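PDB 3TGH: glideosome-associated protein 50 from Plasmodium falciparum 3D7, which forms part of the glideosome complex involved in parasite gliding motility and host cell invasion, and may fix that complex to the inner membrane complex. Local coordinates for residues Gln199-Ser204 and Tyr212-Leu217; Asp227-Gly232 and Met245-Cys250. All coordinates share one frame; numbering follows the deposited sequence.

Contact 1 (Gln199-Ser204 and Tyr212-Leu217); sequences QPIYSS and YLAYYL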
loop_
_atom_site.group_PDB
_atom_site.type_symbol
_atom_site.label_atom_id
_atom_site.label_comp_id
_atom_site.label_asym_id
_atom_site.label_seq_id
_atom_site.Cartn_x
_atom_site.Cartn_y
_atom_site.Cartn_z
ATOM N N GLN A 199 -6.253 5.731 4.082
ATOM C CA GLN A 199 -6.381 6.395 5.378
ATOM C C GLN A 199 -5.685 5.619 6.514
ATOM O O GLN A 199 -5.982 4.443 6.739
ATOM C CB GLN A 199 -7.869 6.592 5.703
ATOM C CG GLN A 199 -8.171 7.114 7.090
ATOM C CD GLN A 199 -7.661 8.515 7.320
ATOM O OE1 GLN A 199 -7.987 9.436 6.571
ATOM N NE2 GLN A 199 -6.871 8.693 8.381
ATOM N N PRO A 200 -4.772 6.283 7.252
ATOM C CA PRO A 200 -4.186 5.638 8.435
ATOM C C PRO A 200 -5.172 5.456 9.582
ATOM O O PRO A 200 -6.105 6.245 9.741
ATOM C CB PRO A 200 -3.074 6.602 8.872
ATOM C CG PRO A 200 -3.297 7.850 8.138
ATOM C CD PRO A 200 -4.107 7.552 6.928
ATOM N N ILE A 201 -4.941 4.416 10.377
ATOM C CA ILE A 201 -5.618 4.231 11.643
ATOM C C ILE A 201 -5.004 5.200 12.659
ATOM O O ILE A 201 -5.722 5.912 13.362
ATOM C CB ILE A 201 -5.464 2.785 12.148
ATOM C CG1 ILE A 201 -6.186 1.816 11.212
ATOM C CG2 ILE A 201 -5.985 2.660 13.593
ATOM C CD1 ILE A 201 -5.794 0.347 11.417
ATOM N N TYR A 202 -3.671 5.213 12.721
ATOM C CA TYR A 202 -2.930 6.067 13.646
ATOM C C TYR A 202 -1.991 6.958 12.855
ATOM O O TYR A 202 -1.297 6.488 11.953
ATOM C CB TYR A 202 -2.116 5.227 14.624
ATOM C CG TYR A 202 -2.923 4.375 15.572
ATOM C CD1 TYR A 202 -3.985 4.912 16.302
ATOM C CD2 TYR A 202 -2.599 3.036 15.775
ATOM C CE1 TYR A 202 -4.712 4.126 17.183
ATOM C CE2 TYR A 202 -3.316 2.248 16.658
ATOM C CZ TYR A 202 -4.365 2.797 17.363
ATOM O OH TYR A 202 -5.074 2.004 18.232
ATOM N N SER A 203 -1.969 8.246 13.192
ATOM C CA SER A 203 -1.119 9.208 12.489
ATOM C C SER A 203 -0.919 10.473 13.319
ATOM O O SER A 203 -1.874 11.008 13.892
ATOM C CB SER A 203 -1.725 9.575 11.132
ATOM O OG SER A 203 -0.973 10.569 10.447
ATOM N N SER A 204 0.324 10.946 13.354
ATOM C CA SER A 204 0.648 12.244 13.943
ATOM C C SER A 204 0.467 13.372 12.917
ATOM O O SER A 204 0.624 14.549 13.253
ATOM C CB SER A 204 2.086 12.250 14.481
ATOM O OG SER A 204 2.301 11.197 15.405
ATOM N N TYR A 212 -12.763 5.560 13.621
ATOM C CA TYR A 212 -13.609 4.599 12.910
ATOM C C TYR A 212 -12.830 3.344 12.505
ATOM O O TYR A 212 -13.263 2.229 12.783
ATOM C CB TYR A 212 -14.232 5.261 11.682
ATOM C CG TYR A 212 -15.117 4.346 10.863
ATOM C CD1 TYR A 212 -14.610 3.681 9.757
ATOM C CD2 TYR A 212 -16.460 4.155 11.191
ATOM C CE1 TYR A 212 -15.404 2.846 8.998
ATOM C CE2 TYR A 212 -17.271 3.317 10.427
ATOM C CZ TYR A 212 -16.726 2.665 9.330
ATOM O OH TYR A 212 -17.494 1.834 8.553
ATOM N N LEU A 213 -11.688 3.526 11.843
ATOM C CA LEU A 213 -10.849 2.384 11.476
ATOM C C LEU A 213 -10.234 1.745 12.727
ATOM O O LEU A 213 -10.087 0.533 12.783
ATOM C CB LEU A 213 -9.772 2.772 10.453
ATOM C CG LEU A 213 -10.262 3.202 9.062
ATOM C CD1 LEU A 213 -9.069 3.587 8.189
ATOM C CD2 LEU A 213 -11.112 2.107 8.401
ATOM N N ALA A 214 -9.911 2.547 13.742
ATOM C CA ALA A 214 -9.449 1.994 15.025
ATOM C C ALA A 214 -10.473 1.046 15.646
ATOM O O ALA A 214 -10.107 0.024 16.231
ATOM C CB ALA A 214 -9.095 3.117 16.012
ATOM N N TYR A 215 -11.753 1.378 15.521
ATOM C CA TYR A 215 -12.806 0.542 16.110
ATOM C C TYR A 215 -13.151 -0.676 15.255
ATOM O O TYR A 215 -13.374 -1.760 15.796
ATOM C CB TYR A 215 -14.071 1.354 16.374
ATOM C CG TYR A 215 -15.091 0.592 17.198
ATOM C CD1 TYR A 215 -15.004 0.553 18.591
ATOM C CD2 TYR A 215 -16.128 -0.108 16.585
ATOM C CE1 TYR A 215 -15.939 -0.160 19.352
ATOM C CE2 TYR A 215 -17.066 -0.823 17.337
ATOM C CZ TYR A 215 -16.966 -0.843 18.715
ATOM O OH TYR A 215 -17.891 -1.547 19.454
ATOM N N TYR A 216 -13.203 -0.504 13.932
ATOM C CA TYR A 216 -13.654 -1.575 13.027
ATOM C C TYR A 216 -12.551 -2.334 12.299
ATOM O O TYR A 216 -12.680 -3.535 12.085
ATOM C CB TYR A 216 -14.636 -1.030 11.986
ATOM C CG TYR A 216 -15.956 -0.607 12.586
ATOM C CD1 TYR A 216 -16.842 -1.553 13.094
ATOM C CD2 TYR A 216 -16.316 0.733 12.653
ATOM C CE1 TYR A 216 -18.058 -1.172 13.653
ATOM C CE2 TYR A 216 -17.529 1.126 13.213
ATOM C CZ TYR A 216 -18.393 0.167 13.713
ATOM O OH TYR A 216 -19.596 0.545 14.268
ATOM N N LEU A 217 -11.489 -1.649 11.890
ATOM C CA LEU A 217 -10.444 -2.294 11.075
ATOM C C LEU A 217 -9.389 -2.903 11.997
ATOM O O LEU A 217 -9.021 -4.068 11.842
ATOM C CB LEU A 217 -9.789 -1.276 10.134
ATOM C CG LEU A 217 -9.181 -1.665 8.772
ATOM C CD1 LEU A 217 -7.990 -0.763 8.453
ATOM C CD2 LEU A 217 -8.823 -3.147 8.626
#
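Ile201 is the bump of this contact, and the hollow that takes it is formed by Leu213, Ala214 and Leu217, which lie along one side of the helical turn. The three carbons beyond CB each meet a different residue. CG1 of Ile201 rests 3.8 Å from CB of Leu213. Its CG2 comes 3.8 Å from CA of Ala214, close to the helix backbone. CD1 reaches on to CD1 of Leu217 at 3.9 Å. Because CG1 stands anti to the carbonyl carbon (chi1 -66°) and CG2 anti to the backbone N, the two branches spread over neighbouring parts of the helix. Leu213 in turn packs its CD1 against Gln199, 3.5 Å from the backbone O and 3.8 Å from CG. The bent Gln199 side chain turns its amide back, and NE2 bonds to Pro200 O at 2.9 Å, in the carbonyl plane and nearly straight (168°). This side chain also comes within about 4 Å (nearest atoms) of His233, a metal-binding residue, and of a bound cobalt ion. Direct contact between 199-204 and 212-217 is apolar, which implies that shape decides their fit, while polar links through Ser207 and Ser210 also hold the intervening turn.

Contact 2 (Asp227-Gly232 and Met245-Cys250); sequences DLYISG and MAHITC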
loop_
_atom_site.group_PDB
_atom_site.type_symbol
_atom_site.label_atom_id
_atom_site.label_comp_id
_atom_site.label_asym_id
_atom_site.label_seq_id
_atom_site.Cartn_x
_atom_site.Cartn_y
_atom_site.Cartn_z
ATOM N N ASP A 227 1.550 -7.650 10.355
ATOM C CA ASP A 227 2.859 -7.066 10.636
ATOM C C ASP A 227 2.883 -5.559 10.401
ATOM O O ASP A 227 3.297 -4.794 11.281
ATOM C CB ASP A 227 3.925 -7.748 9.773
ATOM C CG ASP A 227 4.087 -9.216 10.112
ATOM O OD1 ASP A 227 4.591 -9.524 11.216
ATOM O OD2 ASP A 227 3.703 -10.067 9.279
ATOM N N LEU A 228 2.438 -5.146 9.213
ATOM C CA LEU A 228 2.463 -3.747 8.781
ATOM C C LEU A 228 1.118 -3.323 8.201
ATOM O O LEU A 228 0.540 -4.041 7.385
ATOM C CB LEU A 228 3.479 -3.552 7.659
ATOM C CG LEU A 228 4.935 -3.176 7.903
ATOM C CD1 LEU A 228 5.607 -4.090 8.886
ATOM C CD2 LEU A 228 5.645 -3.177 6.557
ATOM N N TYR A 229 0.644 -2.143 8.592
ATOM C CA TYR A 229 -0.399 -1.458 7.837
ATOM C C TYR A 229 0.241 -0.208 7.249
ATOM O O TYR A 229 0.651 0.686 7.981
ATOM C CB TYR A 229 -1.620 -1.095 8.699
ATOM C CG TYR A 229 -2.650 -0.261 7.947
ATOM C CD1 TYR A 229 -3.111 -0.656 6.695
ATOM C CD2 TYR A 229 -3.136 0.927 8.466
ATOM C CE1 TYR A 229 -4.031 0.100 5.991
ATOM C CE2 TYR A 229 -4.076 1.694 7.769
ATOM C CZ TYR A 229 -4.511 1.278 6.526
ATOM O OH TYR A 229 -5.428 2.018 5.814
ATOM N N ILE A 230 0.372 -0.189 5.924
ATOM C CA ILE A 230 0.995 0.909 5.193
ATOM C C ILE A 230 -0.092 1.794 4.591
ATOM O O ILE A 230 -0.941 1.320 3.823
ATOM C CB ILE A 230 1.920 0.382 4.060
ATOM C CG1 ILE A 230 2.923 -0.651 4.606
ATOM C CG2 ILE A 230 2.631 1.565 3.365
ATOM C CD1 ILE A 230 3.763 -1.368 3.515
ATOM N N SER A 231 -0.087 3.071 4.962
ATOM C CA SER A 231 -1.094 4.008 4.493
ATOM C C SER A 231 -0.430 5.278 3.977
ATOM O O SER A 231 0.794 5.427 4.034
ATOM C CB SER A 231 -2.076 4.319 5.625
ATOM O OG SER A 231 -1.390 4.853 6.733
ATOM N N GLY A 232 -1.245 6.176 3.442
ATOM C CA GLY A 232 -0.779 7.446 2.916
ATOM C C GLY A 232 -1.682 8.525 3.471
ATOM O O GLY A 232 -1.849 8.623 4.685
ATOM N N MET A 245 2.599 -4.530 15.870
ATOM C CA MET A 245 2.156 -4.107 14.547
ATOM C C MET A 245 2.721 -2.727 14.273
ATOM O O MET A 245 2.632 -1.837 15.122
ATOM C CB MET A 245 0.629 -4.057 14.457
ATOM C CG MET A 245 0.122 -3.819 13.035
ATOM S SD MET A 245 -1.666 -3.652 12.865
ATOM C CE MET A 245 -2.255 -4.980 13.918
ATOM N N ALA A 246 3.309 -2.558 13.094
ATOM C CA ALA A 246 3.817 -1.269 12.671
ATOM C C ALA A 246 2.792 -0.579 11.772
ATOM O O ALA A 246 2.316 -1.154 10.799
ATOM C CB ALA A 246 5.138 -1.424 11.940
ATOM N N HIS A 247 2.466 0.661 12.112
ATOM C CA HIS A 247 1.655 1.513 11.265
ATOM C C HIS A 247 2.611 2.446 10.547
ATOM O O HIS A 247 3.303 3.246 11.176
ATOM C CB HIS A 247 0.654 2.302 12.111
ATOM C CG HIS A 247 -0.297 1.437 12.873
ATOM N ND1 HIS A 247 -1.594 1.217 12.463
ATOM C CD2 HIS A 247 -0.130 0.711 14.005
ATOM C CE1 HIS A 247 -2.191 0.406 13.318
ATOM N NE2 HIS A 247 -1.325 0.088 14.266
ATOM N N ILE A 248 2.679 2.321 9.231
ATOM C CA ILE A 248 3.600 3.110 8.449
ATOM C C ILE A 248 2.814 4.066 7.574
ATOM O O ILE A 248 1.955 3.632 6.798
ATOM C CB ILE A 248 4.482 2.221 7.569
ATOM C CG1 ILE A 248 5.386 1.338 8.439
ATOM C CG2 ILE A 248 5.301 3.081 6.618
ATOM C CD1 ILE A 248 6.208 0.340 7.651
ATOM N N THR A 249 3.102 5.362 7.708
ATOM C CA THR A 249 2.596 6.356 6.784
ATOM C C THR A 249 3.683 6.663 5.758
ATOM O O THR A 249 4.847 6.934 6.102
ATOM C CB THR A 249 2.187 7.667 7.468
ATOM O OG1 THR A 249 1.299 7.387 8.551
ATOM C CG2 THR A 249 1.490 8.582 6.465
ATOM N N CYS A 250 3.288 6.600 4.496
ATOM C CA CYS A 250 4.173 6.868 3.378
ATOM C C CYS A 250 3.362 7.669 2.369
ATOM O O CYS A 250 2.998 7.173 1.302
ATOM C CB CYS A 250 4.695 5.547 2.810
ATOM S SG CYS A 250 5.975 5.725 1.578
#
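Leu228 and Ile248 meet on one face of a parallel strand pair, 228-231 beside 245-250, within one of the two mixed sheets of this metallophosphoesterase fold. Five backbone bonds run between the strands, alternating in direction from Ala246 N to Asp227 O through to Cys250 N to Ser231 O; the strand directions differ by only 19°. The tight part is the aliphatic face: Ile248 CD1 lies 3.7 Å from both CG and CD2 of Leu228, while Leu228 CD1 approaches Ala246 CB at 4.1 Å. Strands 275-282 and 285-292 of the other sheet close over this face, with His279 and Phe290 among the residues touching it; side chains of two sheets thus face each other, consistent with the two-sheet sandwich of metallophosphoesterases. The opposite face, with Tyr229, His247, Ser231 and Thr249, is looser across the pair, though it too is buried rather than open to solvent. There Tyr229 OH has its polar partner outside the pair, in a probable hydrogen bond with Gln199 O. Ser231 OG and Thr249 OG1 stay 4.1 Å apart, without a bond between them. His247 makes a similarly distant approach, its ND1 lying at the edge of the Tyr229 ring, 4.3 Å from CD2.

In the fold
Followed from the N terminus, the chain leaves strand 192-196, enters loop 199-204 and, after a short excursion, turns into helix 211-216, where contact 1 closes its small loop. Helix 218-223 then leads to strand 228-231; the chain passes metal-binding His233 in the turn that follows, runs out along strand 237-242 and returns as 245-250, so that contact 2 closes a second loop. The two loops follow in series, neither nesting nor crossing, yet they touch in space: besides the Gln199-Tyr229 link, Pro200 packs on Ser231, and the rings of Tyr202 and His247 meet edge-to-face. Together they illustrate how loop 199-204, which passes close to the metal site, is tied both to its following helix and to the sheet that carries strands 228-231 and 245-250.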